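Local coordinates for esterase (Uncultured bacterium, PDB 5EGN), which hydrolyses ester bonds as a carboxylesterase and degrades N-acyl homoserine lactones, signals used in bacterial quorum sensing, at residues N136-A141 and H178-A183. The protein carries 2 engineered substitutions. Sequence-based numbering, arbitrary orientation.
Sequences NDYIGA and HVFDAA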
loop_
_atom_site.group_PDB
_atom_site.type_symbol
_atom_site.label_atom_id
_atom_site.label_comp_id
_atom_site.label_asym_id
_atom_site.label_seq_id
_atom_site.Cartn_x
_atom_site.Cartn_y
_atom_site.Cartn_z
ATOM N N ASN A 136 24.671 16.016 -11.049
ATOM C CA ASN A 136 24.450 16.621 -12.356
ATOM C C ASN A 136 22.982 16.561 -12.760
ATOM O O ASN A 136 22.400 17.559 -13.183
ATOM C CB ASN A 136 25.328 15.929 -13.402
ATOM C CG ASN A 136 25.012 16.367 -14.817
ATOM O OD1 ASN A 136 24.163 15.780 -15.485
ATOM N ND2 ASN A 136 25.710 17.395 -15.287
ATOM N N ASP A 137 22.389 15.382 -12.619
ATOM C CA ASP A 137 20.980 15.185 -12.927
ATOM C C ASP A 137 20.384 14.195 -11.939
ATOM O O ASP A 137 20.525 12.989 -12.095
ATOM C CB ASP A 137 20.802 14.691 -14.363
ATOM C CG ASP A 137 19.369 14.806 -14.845
ATOM O OD1 ASP A 137 18.486 15.162 -14.031
ATOM O OD2 ASP A 137 19.121 14.532 -16.037
ATOM N N TYR A 138 19.721 14.720 -10.917
ATOM C CA TYR A 138 19.196 13.903 -9.829
ATOM C C TYR A 138 18.209 12.832 -10.298
ATOM O O TYR A 138 18.437 11.635 -10.098
ATOM C CB TYR A 138 18.527 14.797 -8.785
ATOM C CG TYR A 138 17.610 14.058 -7.836
ATOM C CD1 TYR A 138 18.122 13.225 -6.851
ATOM C CD2 TYR A 138 16.230 14.202 -7.918
ATOM C CE1 TYR A 138 17.284 12.553 -5.975
ATOM C CE2 TYR A 138 15.385 13.532 -7.052
ATOM C CZ TYR A 138 15.918 12.711 -6.083
ATOM O OH TYR A 138 15.081 12.049 -5.218
ATOM N N ILE A 139 17.117 13.269 -10.917
ATOM C CA ILE A 139 16.040 12.376 -11.335
ATOM C C ILE A 139 16.513 11.361 -12.376
ATOM O O ILE A 139 16.153 10.180 -12.321
ATOM C CB ILE A 139 14.856 13.189 -11.893
ATOM C CG1 ILE A 139 14.227 14.032 -10.779
ATOM C CG2 ILE A 139 13.809 12.279 -12.514
ATOM C CD1 ILE A 139 13.310 15.126 -11.271
ATOM N N GLY A 140 17.330 11.825 -13.319
ATOM C CA GLY A 140 17.880 10.967 -14.352
ATOM C C GLY A 140 18.774 9.886 -13.773
ATOM O O GLY A 140 18.609 8.701 -14.078
ATOM N N ALA A 141 19.719 10.298 -12.932
ATOM C CA ALA A 141 20.611 9.360 -12.259
ATOM C C ALA A 141 19.832 8.344 -11.430
ATOM O O ALA A 141 20.139 7.150 -11.458
ATOM C CB ALA A 141 21.603 10.106 -11.380
ATOM N N HIS A 178 15.284 17.901 -0.607
ATOM C CA HIS A 178 16.133 18.297 0.509
ATOM C C HIS A 178 16.404 17.130 1.454
ATOM O O HIS A 178 17.414 17.112 2.150
ATOM C CB HIS A 178 15.505 19.460 1.279
ATOM C CG HIS A 178 14.425 19.049 2.232
ATOM N ND1 HIS A 178 13.095 19.002 1.875
ATOM C CD2 HIS A 178 14.480 18.681 3.534
ATOM C CE1 HIS A 178 12.377 18.614 2.915
ATOM N NE2 HIS A 178 13.193 18.412 3.933
ATOM N N VAL A 179 15.495 16.161 1.481
ATOM C CA VAL A 179 15.702 14.964 2.284
ATOM C C VAL A 179 16.808 14.119 1.665
ATOM O O VAL A 179 17.675 13.600 2.372
ATOM C CB VAL A 179 14.414 14.133 2.417
ATOM C CG1 VAL A 179 14.709 12.783 3.051
ATOM C CG2 VAL A 179 13.396 14.889 3.242
ATOM N N PHE A 180 16.783 13.991 0.342
ATOM C CA PHE A 180 17.851 13.295 -0.366
ATOM C C PHE A 180 19.182 13.988 -0.096
ATOM O O PHE A 180 20.143 13.347 0.327
ATOM C CB PHE A 180 17.575 13.237 -1.870
ATOM C CG PHE A 180 18.668 12.570 -2.663
ATOM C CD1 PHE A 180 19.615 13.323 -3.339
ATOM C CD2 PHE A 180 18.755 11.187 -2.717
ATOM C CE1 PHE A 180 20.619 12.711 -4.062
ATOM C CE2 PHE A 180 19.757 10.571 -3.440
ATOM C CZ PHE A 180 20.689 11.335 -4.112
ATOM N N ASP A 181 19.224 15.298 -0.323
ATOM C CA ASP A 181 20.447 16.072 -0.117
ATOM C C ASP A 181 20.988 15.943 1.310
ATOM O O ASP A 181 22.188 15.746 1.514
ATOM C CB ASP A 181 20.202 17.540 -0.456
ATOM C CG ASP A 181 19.959 17.761 -1.937
ATOM O OD1 ASP A 181 20.480 16.969 -2.749
ATOM O OD2 ASP A 181 19.250 18.728 -2.288
ATOM N N ALA A 182 20.097 16.044 2.291
ATOM C CA ALA A 182 20.485 15.970 3.696
ATOM C C ALA A 182 20.996 14.583 4.068
ATOM O O ALA A 182 21.990 14.452 4.785
ATOM C CB ALA A 182 19.319 16.355 4.586
ATOM N N ALA A 183 20.313 13.550 3.584
ATOM C CA ALA A 183 20.720 12.174 3.850
ATOM C C ALA A 183 22.082 11.875 3.231
ATOM O O ALA A 183 22.916 11.209 3.843
ATOM C CB ALA A 183 19.675 11.199 3.325
#
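Tyr138 and Phe180 make this contact by themselves, ring against ring. They form an edge-to-face pair, Tyr138 toward the face of Phe180, with the ring centroids 4.8 Å apart. The planes meet at 57°, so the pair is inclined rather than upright. Tyr138 CE1 leads: it sits over the centre of the Phe180 ring and comes within 3.6 Å of Phe180 CG. The neighbouring ring carbon, Tyr138 CD1, follows at 3.8 Å from Phe180 CE1. The two side chains pass alongside each other, running opposite ways. Extended first torsions (chi1 163° in Tyr138 and 178° in Phe180) carry the rings into the space between the two helices. The nearest CA atoms, Tyr138 CA and Phe180 CA, are still 9.6 Å apart. No hydrogen bond crosses; the contact is apolar and aromatic. Phe180 is buried and also meets the ring of Phe134, while Tyr138 touches Phe169 and Phe175 and makes a cation-pi contact with Lys177. With an alanine in place of Phe180, the Tyr138 ring is likely to lose the aromatic face it packs on, and a gap would probably open between the helices. The pair joins the first residue of helix 138-146 to the first half of helix 177-185. Both helices belong to the helical insertion between strands 110-116 and 206-211, consistent with the cap of an alpha/beta hydrolase.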